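PDB 2QQZ: glyoxalase family protein, putative from Bacillus anthracis str., which is of unknown function but belongs to the glyoxalase/bleomycin resistance/dioxygenase superfamily, whose members are often metal-dependent enzymes. Local coordinates for the interface of chains A and B. Residues are numbered along the deposited sequence; one frame, centred on the assembly and turned at random. Chains: chain A/B, Glyoxalase family protein, putative.

Contact 1: the interface of chains A and B. Residues chain A 7-9; chain B 79-81, 86.
With chi1 at -62°, A:Tyr7 folds its ring beside its own backbone N and lays it against B:Phe86, whose CG stands anti to its N (chi1 176°), which sets B:Phe86 CB and CD1 against the tyrosine. This is part of an intersubunit beta-sheet of the kind seen in the glyoxalase superfamily: strand 8-18 of chain A runs antiparallel to strand 75-80 of chain B, with A:Ile8 paired to B:Val80. Backbone hydrogen bonds help to set the register. The amide A:Gln9 N donates to the carbonyl B:Tyr79 O at 2.8 Å, nearly straight at the hydrogen (171°), and B:Leu81 N donates to A:Tyr7 O at 2.9 Å. Because these bonds use main-chain groups, the side chains are left to seal the flanks. One face of the tyrosine ring receives B:Phe86 CB toward its rim, while the nearest ring carbons, A:Tyr7 CD2 and B:Phe86 CD1, are 3.5 Å apart. The carbonyl B:Leu81 O sits in the plane of the tyrosine, at its edge, 3.4 Å from A:Tyr7 CD1, where the ring hydrogens carry a slight positive charge. A branched residue suits B:Val80, whose CG1 packs on A:Tyr7 CB at 3.7 Å. On the other flank, the bent chain of A:Gln9 crosses B:Leu81 obliquely: its CG lies 3.8 Å from B:Leu81 CG, and its amide NE2 makes a weak bond back to A:Tyr7 O.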
ATOM      1  N   TYR A   7       3.163  10.071 -15.632  1.00 37.60           N
ATOM      2  CA  TYR A   7       4.451   9.641 -15.082  1.00 37.21           C
ATOM      3  C   TYR A   7       4.317   8.415 -14.192  1.00 37.06           C
ATOM      4  O   TYR A   7       5.207   7.562 -14.171  1.00 37.01           O
ATOM      5  CB  TYR A   7       5.047  10.739 -14.214  1.00 36.21           C
ATOM      6  CG  TYR A   7       5.333  12.011 -14.959  1.00 34.37           C
ATOM      7  CD1 TYR A   7       6.541  12.185 -15.639  1.00 32.52           C
ATOM      8  CD2 TYR A   7       4.406  13.053 -14.970  1.00 34.42           C
ATOM      9  CE1 TYR A   7       6.818  13.350 -16.322  1.00 33.07           C
ATOM     10  CE2 TYR A   7       4.682  14.252 -15.644  1.00 32.97           C
ATOM     11  CZ  TYR A   7       5.887  14.387 -16.334  1.00 34.46           C
ATOM     12  OH  TYR A   7       6.169  15.559 -17.038  1.00 34.99           O
ATOM     13  N   ILE A   8       3.203   8.311 -13.473  1.00 37.22           N
ATOM     14  CA  ILE A   8       3.039   7.230 -12.505  1.00 38.40           C
ATOM     15  C   ILE A   8       2.715   5.874 -13.154  1.00 38.77           C
ATOM     16  O   ILE A   8       1.743   5.753 -13.900  1.00 39.24           O
ATOM     17  CB  ILE A   8       1.975   7.564 -11.376  1.00 39.10           C
ATOM     18  CG1 ILE A   8       2.395   8.793 -10.533  1.00 39.05           C
ATOM     19  CG2 ILE A   8       1.787   6.325 -10.498  1.00 39.67           C
ATOM     20  CD1 ILE A   8       1.347   9.257  -9.441  1.00 40.21           C
ATOM     21  N   GLN A   9       3.515   4.846 -12.873  1.00 37.83           N
ATOM     22  CA  GLN A   9       3.389   3.570 -13.567  1.00 38.57           C
ATOM     23  C   GLN A   9       2.647   2.479 -12.787  1.00 40.05           C
ATOM     24  O   GLN A   9       2.138   1.502 -13.381  1.00 40.97           O
ATOM     25  CB  GLN A   9       4.772   3.092 -13.950  1.00 38.10           C
ATOM     26  CG  GLN A   9       5.448   4.010 -15.008  1.00 41.27           C
ATOM     27  CD  GLN A   9       4.608   4.225 -16.281  1.00 43.27           C
ATOM     28  OE1 GLN A   9       4.076   3.288 -16.877  1.00 44.58           O
ATOM     29  NE2 GLN A   9       4.505   5.467 -16.704  1.00 46.19           N
TER
ATOM     30  N   TYR B  79       5.922   3.804  -8.599  1.00 38.28           N
ATOM     31  CA  TYR B  79       7.000   3.780  -9.550  1.00 39.15           C
ATOM     32  C   TYR B  79       6.682   4.883 -10.535  1.00 39.72           C
ATOM     33  O   TYR B  79       5.569   4.928 -11.032  1.00 40.75           O
ATOM     34  CB  TYR B  79       7.110   2.442 -10.305  1.00 39.18           C
ATOM     35  CG  TYR B  79       8.447   2.356 -10.987  1.00 39.71           C
ATOM     36  CD1 TYR B  79       9.557   1.841 -10.309  1.00 38.39           C
ATOM     37  CD2 TYR B  79       8.638   2.889 -12.272  1.00 36.43           C
ATOM     38  CE1 TYR B  79      10.828   1.807 -10.945  1.00 40.91           C
ATOM     39  CE2 TYR B  79       9.891   2.874 -12.902  1.00 39.96           C
ATOM     40  CZ  TYR B  79      10.971   2.322 -12.232  1.00 39.68           C
ATOM     41  OH  TYR B  79      12.216   2.301 -12.817  1.00 40.37           O
ATOM     42  N   VAL B  80       7.674   5.710 -10.861  1.00 40.42           N
ATOM     43  CA  VAL B  80       7.523   6.869 -11.755  1.00 39.60           C
ATOM     44  C   VAL B  80       8.530   6.814 -12.904  1.00 40.64           C
ATOM     45  O   VAL B  80       9.721   6.625 -12.670  1.00 38.47           O
ATOM     46  CB  VAL B  80       7.684   8.214 -10.916  1.00 40.62           C
ATOM     47  CG1 VAL B  80       7.545   9.438 -11.781  1.00 43.34           C
ATOM     48  CG2 VAL B  80       6.584   8.267  -9.857  1.00 39.33           C
ATOM     49  N   LEU B  81       8.054   6.978 -14.142  1.00 39.21           N
ATOM     50  CA  LEU B  81       8.935   7.211 -15.295  1.00 40.63           C
ATOM     51  C   LEU B  81       9.401   8.641 -15.351  1.00 40.29           C
ATOM     52  O   LEU B  81       8.616   9.541 -15.155  1.00 40.14           O
ATOM     53  CB  LEU B  81       8.172   6.932 -16.581  1.00 40.82           C
ATOM     54  CG  LEU B  81       8.110   5.569 -17.193  1.00 42.95           C
ATOM     55  CD1 LEU B  81       7.444   5.765 -18.618  1.00 38.91           C
ATOM     56  CD2 LEU B  81       9.495   5.017 -17.379  1.00 42.27           C
ATOM     57  N   PHE B  86       8.963  14.627 -13.409  1.00 42.44           N
ATOM     58  CA  PHE B  86       7.790  14.573 -12.553  1.00 42.57           C
ATOM     59  C   PHE B  86       7.943  15.436 -11.289  1.00 44.01           C
ATOM     60  O   PHE B  86       7.030  16.201 -10.901  1.00 44.62           O
ATOM     61  CB  PHE B  86       7.555  13.130 -12.146  1.00 42.45           C
ATOM     62  CG  PHE B  86       6.428  12.943 -11.171  1.00 42.48           C
ATOM     63  CD1 PHE B  86       5.112  13.291 -11.527  1.00 41.12           C
ATOM     64  CD2 PHE B  86       6.660  12.385  -9.928  1.00 42.52           C
ATOM     65  CE1 PHE B  86       4.057  13.113 -10.651  1.00 42.04           C
ATOM     66  CE2 PHE B  86       5.572  12.184  -9.028  1.00 42.68           C
ATOM     67  CZ  PHE B  86       4.278  12.555  -9.413  1.00 42.00           C
TER

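Contact 2: the interface of chains A and B. Residues chain A 73-74; chain B 65, 67.
Two copies of the same loop, the one joining strand 58-64 to the next strand, approach each other here: A:Arg73, near its end in chain A, meets B:Glu65, at its start in chain B. Their opposite charges form a salt bridge, with the guanidinium nitrogen A:Arg73 NH1 2.7 Å from the carboxylate oxygen B:Glu65 OE1. The two flat groups are turned 41° apart, and the N-H bonds do not aim at the oxygen, so the attraction is best read as electrostatic and not as a paired, coplanar grip. Arginine has the length for this place. A bend at chi3 (-68°) brings its head round to the glutamate, whose own chain runs extended beyond CG. The same NH1 also lies 2.8 Å from the backbone carbonyl B:Asn67 O, again without a well-directed N-H, and this oxygen adds its partial negative charge to that of the carboxylate. The other carboxylate oxygen, B:Glu65 OE2, rests against the aliphatic root of the arginine, 3.2 Å from A:Arg73 CB. The backbone amide A:Ala74 N lies 3.6 Å from B:Glu65 OE2. By linking two otherwise irregular segments through charge, the site probably helps to steady the loops and the mutual orientation of the subunits.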
ATOM      1  N   ARG A  73      -6.668   0.182  10.192  0.50 44.37           N
ATOM      2  CA  ARG A  73      -7.770   0.600   9.337  0.50 45.37           C
ATOM      3  C   ARG A  73      -7.367   0.750   7.856  0.50 45.93           C
ATOM      4  O   ARG A  73      -7.708  -0.098   7.038  0.50 46.53           O
ATOM      5  CB  ARG A  73      -8.431   1.856   9.923  0.50 45.49           C
ATOM      6  CG  ARG A  73      -8.699   1.697  11.406  0.50 46.22           C
ATOM      7  CD  ARG A  73      -9.837   2.541  11.939  0.50 49.94           C
ATOM      8  NE  ARG A  73      -9.587   3.996  11.949  0.50 53.34           N
ATOM      9  CZ  ARG A  73      -8.676   4.640  12.687  0.50 55.98           C
ATOM     10  NH1 ARG A  73      -8.604   5.970  12.615  0.50 55.72           N
ATOM     11  NH2 ARG A  73      -7.841   3.987  13.493  0.50 53.76           N
ATOM     12  N   ALA A  74      -6.620   1.800   7.519  1.00 46.39           N
ATOM     13  CA  ALA A  74      -5.940   1.917   6.210  1.00 46.24           C
ATOM     14  C   ALA A  74      -4.905   0.789   6.024  1.00 45.02           C
ATOM     15  O   ALA A  74      -4.171   0.440   6.935  1.00 44.49           O
ATOM     16  CB  ALA A  74      -5.251   3.230   6.122  1.00 46.78           C
TER
ATOM     17  N   GLU B  65     -12.552   8.097   7.171  1.00 42.59           N
ATOM     18  CA  GLU B  65     -12.522   7.533   8.517  1.00 42.80           C
ATOM     19  C   GLU B  65     -13.174   8.487   9.524  1.00 42.01           C
ATOM     20  O   GLU B  65     -13.098   9.702   9.356  1.00 41.68           O
ATOM     21  CB  GLU B  65     -11.110   7.270   8.998  1.00 43.39           C
ATOM     22  CG  GLU B  65     -10.544   6.122   8.311  1.00 50.75           C
ATOM     23  CD  GLU B  65      -9.243   5.666   8.931  1.00 58.23           C
ATOM     24  OE1 GLU B  65      -8.782   6.287   9.921  1.00 58.17           O
ATOM     25  OE2 GLU B  65      -8.702   4.657   8.408  1.00 65.58           O
ATOM     26  N   ASN B  67     -12.317   8.873  12.723  1.00 43.09           N
ATOM     27  CA  ASN B  67     -11.370   9.667  13.525  1.00 45.28           C
ATOM     28  C   ASN B  67     -10.051   9.543  12.811  1.00 43.34           C
ATOM     29  O   ASN B  67      -9.254   8.647  13.055  1.00 45.13           O
ATOM     30  CB  ASN B  67     -11.290   9.146  14.960  1.00 46.01           C
ATOM     31  CG  ASN B  67     -12.519   9.536  15.819  1.00 52.15           C
ATOM     32  OD1 ASN B  67     -13.236   8.653  16.320  1.00 55.52           O
ATOM     33  ND2 ASN B  67     -12.743  10.848  16.019  1.00 48.58           N
TER

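Contact 3: the interface of chains A and B. Residues chain A 11, 13-14, 55, 59, 78; chain B 11, 14, 76.
A:Val14 and B:Val14 slide past each other in opposite directions near the two-fold axis of a dimer built as in the glyoxalase superfamily, where strand 8-18 of each chain lies against the sheet of its neighbour. In both valines the methyl anti to the carbonyl carbon makes the contact, CG1 in chain A and CG2 in chain B, and A:Val14 CG1 comes within 3.2 Å of B:Val14 CG2, a tight fit. The second methyls differ, since chi1 is -67° in A:Val14 but 174° in B:Val14, a local departure from symmetry. The second methyl of A:Val14, CG2, sits between backbone N and carbonyl carbon and meets B:Ile11 tip to tip, 3.9 Å from its CD1. The isoleucines A:Ile11 and B:Ile11 cross at about a right angle, A:Ile11 CG2 lying 4.0 Å from B:Ile11 CD1, while A:Ile11 CD1 reaches B:Val14 CG2 at 3.9 Å. Beta-branched residues suit this place, being both favourable in strands and broad enough to interdigitate. B:Ile11 lies side by side with A:Phe78, pointing the same way, and its CG1 touches the ring rim at A:Phe78 CE1, 3.7 Å away. Beyond it, the thiol sulfur A:Cys55 SG is 4.0 Å from B:Ile11 CG1, and the backbone oxygen A:Glu59 O is 3.6 Å from B:Ile11 CD1. Antiparallel bridges pair A:Phe78 with B:Ile11 and A:Val14 with B:Pro76. A:His13, on the same strand, occupies a position where the superfamily often has a metal ligand.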
ATOM      1  N   ILE A  11       2.067   0.834  -8.356  1.00 38.38           N
ATOM      2  CA  ILE A  11       2.627   0.723  -7.000  1.00 39.46           C
ATOM      3  C   ILE A  11       3.859  -0.184  -7.110  1.00 40.18           C
ATOM      4  O   ILE A  11       3.765  -1.313  -7.560  1.00 40.00           O
ATOM      5  CB  ILE A  11       1.569   0.111  -6.017  1.00 38.42           C
ATOM      6  CG1 ILE A  11       0.402   1.078  -5.907  1.00 37.53           C
ATOM      7  CG2 ILE A  11       2.160  -0.191  -4.598  1.00 36.15           C
ATOM      8  CD1 ILE A  11      -0.860   0.466  -5.239  1.00 39.90           C
ATOM      9  N   HIS A  13       5.801  -0.787  -4.275  1.00 39.57           N
ATOM     10  CA  HIS A  13       5.760  -1.544  -3.031  1.00 39.49           C
ATOM     11  C   HIS A  13       4.952  -0.768  -2.017  1.00 38.73           C
ATOM     12  O   HIS A  13       4.640   0.385  -2.223  1.00 38.28           O
ATOM     13  CB  HIS A  13       7.202  -1.868  -2.462  1.00 39.24           C
ATOM     14  CG  HIS A  13       7.964  -0.670  -1.990  1.00 37.75           C
ATOM     15  ND1 HIS A  13       8.808   0.040  -2.821  1.00 43.10           N
ATOM     16  CD2 HIS A  13       8.044  -0.077  -0.781  1.00 40.62           C
ATOM     17  CE1 HIS A  13       9.356   1.037  -2.150  1.00 42.77           C
ATOM     18  NE2 HIS A  13       8.904   0.990  -0.906  1.00 44.01           N
ATOM     19  N   VAL A  14       4.590  -1.449  -0.929  0.50 38.29           N
ATOM     20  CA  VAL A  14       4.028  -0.814   0.253  0.50 38.42           C
ATOM     21  C   VAL A  14       4.964  -1.055   1.435  0.50 38.23           C
ATOM     22  O   VAL A  14       5.550  -2.143   1.598  0.50 38.69           O
ATOM     23  CB  VAL A  14       2.586  -1.330   0.585  0.50 38.50           C
ATOM     24  CG1 VAL A  14       1.640  -0.886  -0.483  0.50 40.55           C
ATOM     25  CG2 VAL A  14       2.542  -2.899   0.743  0.50 35.81           C
ATOM     26  N   CYS A  55       5.580 -10.052  -3.802  1.00 50.65           N
ATOM     27  CA  CYS A  55       4.217 -10.437  -4.239  1.00 53.09           C
ATOM     28  C   CYS A  55       4.003 -10.085  -5.714  1.00 53.37           C
ATOM     29  O   CYS A  55       3.744  -8.904  -6.049  1.00 54.79           O
ATOM     30  CB  CYS A  55       3.134  -9.782  -3.368  1.00 53.11           C
ATOM     31  SG  CYS A  55       3.441  -8.081  -2.879  1.00 59.11           S
ATOM     32  N   GLU A  59       6.311  -5.670  -4.104  1.00 43.88           N
ATOM     33  CA  GLU A  59       6.968  -6.083  -2.859  1.00 43.46           C
ATOM     34  C   GLU A  59       6.232  -5.511  -1.656  1.00 41.53           C
ATOM     35  O   GLU A  59       5.520  -4.538  -1.766  1.00 40.67           O
ATOM     36  CB  GLU A  59       8.425  -5.571  -2.793  1.00 42.89           C
ATOM     37  CG  GLU A  59       9.178  -5.948  -4.047  1.00 45.11           C
ATOM     38  CD  GLU A  59      10.563  -5.323  -4.187  1.00 47.01           C
ATOM     39  OE1 GLU A  59      10.945  -4.312  -3.519  1.00 45.34           O
ATOM     40  OE2 GLU A  59      11.301  -5.873  -5.033  1.00 51.09           O
ATOM     41  N   PHE A  78      -4.097  -7.252  -1.314  1.00 38.04           N
ATOM     42  CA  PHE A  78      -3.403  -8.215  -2.182  1.00 38.70           C
ATOM     43  C   PHE A  78      -4.390  -9.032  -2.964  1.00 37.55           C
ATOM     44  O   PHE A  78      -5.383  -9.480  -2.420  1.00 35.96           O
ATOM     45  CB  PHE A  78      -2.528  -9.133  -1.348  1.00 39.90           C
ATOM     46  CG  PHE A  78      -1.488  -8.399  -0.606  1.00 42.68           C
ATOM     47  CD1 PHE A  78      -0.302  -8.042  -1.239  1.00 44.95           C
ATOM     48  CD2 PHE A  78      -1.681  -8.034   0.706  1.00 40.36           C
ATOM     49  CE1 PHE A  78       0.687  -7.344  -0.545  1.00 44.91           C
ATOM     50  CE2 PHE A  78      -0.697  -7.310   1.388  1.00 43.39           C
ATOM     51  CZ  PHE A  78       0.478  -6.973   0.764  1.00 42.70           C
TER
ATOM     52  N   ILE B  11      -0.136  -6.642  -5.481  1.00 38.76           N
ATOM     53  CA  ILE B  11      -0.908  -5.633  -4.735  1.00 40.08           C
ATOM     54  C   ILE B  11      -2.015  -5.128  -5.669  1.00 41.00           C
ATOM     55  O   ILE B  11      -1.716  -4.684  -6.776  1.00 40.17           O
ATOM     56  CB  ILE B  11      -0.021  -4.434  -4.310  1.00 40.20           C
ATOM     57  CG1 ILE B  11       1.047  -4.890  -3.330  1.00 40.06           C
ATOM     58  CG2 ILE B  11      -0.880  -3.369  -3.601  1.00 39.56           C
ATOM     59  CD1 ILE B  11       2.245  -3.837  -3.045  1.00 41.64           C
ATOM     60  N   VAL B  14      -4.000   0.051  -2.593  0.50 41.83           N
ATOM     61  CA  VAL B  14      -3.745   0.490  -1.260  0.50 41.53           C
ATOM     62  C   VAL B  14      -4.859   1.457  -0.892  0.50 43.08           C
ATOM     63  O   VAL B  14      -5.383   2.234  -1.724  0.50 42.19           O
ATOM     64  CB  VAL B  14      -2.341   1.108  -1.127  0.50 41.20           C
ATOM     65  CG1 VAL B  14      -2.127   1.712   0.255  0.50 41.92           C
ATOM     66  CG2 VAL B  14      -1.299   0.064  -1.410  0.50 39.00           C
ATOM     67  N   PRO B  76       2.524   3.892   0.842  1.00 41.21           N
ATOM     68  CA  PRO B  76       2.754   3.351  -0.473  1.00 40.09           C
ATOM     69  C   PRO B  76       3.897   4.017  -1.266  1.00 40.36           C
ATOM     70  O   PRO B  76       4.142   5.198  -1.086  1.00 40.22           O
ATOM     71  CB  PRO B  76       1.419   3.604  -1.166  1.00 41.10           C
ATOM     72  CG  PRO B  76       0.897   4.877  -0.486  1.00 39.20           C
ATOM     73  CD  PRO B  76       1.408   4.881   0.889  1.00 40.18           C
TER

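Strand 8-18 of chain A runs from contact 1, where its first residues pair with the partner's sheet, into contact 3, their C-alpha centres about 15 Å apart. Both contacts also use strand 75-80 of chain B. Contact 1 pairs through backbone hydrogen bonds, whereas contact 3, with bridges both here and in the twin pairing of strand 76-80 of chain A, packs mainly through apolar side chains. Contact 2 lies about 19 Å from contact 3 and 27 Å from contact 1, on the loops next to strand 58-64, and adds charge at a distance from the core. Two-fold symmetry repeats each contact with the chains exchanged, which is consistent with a biological dimer.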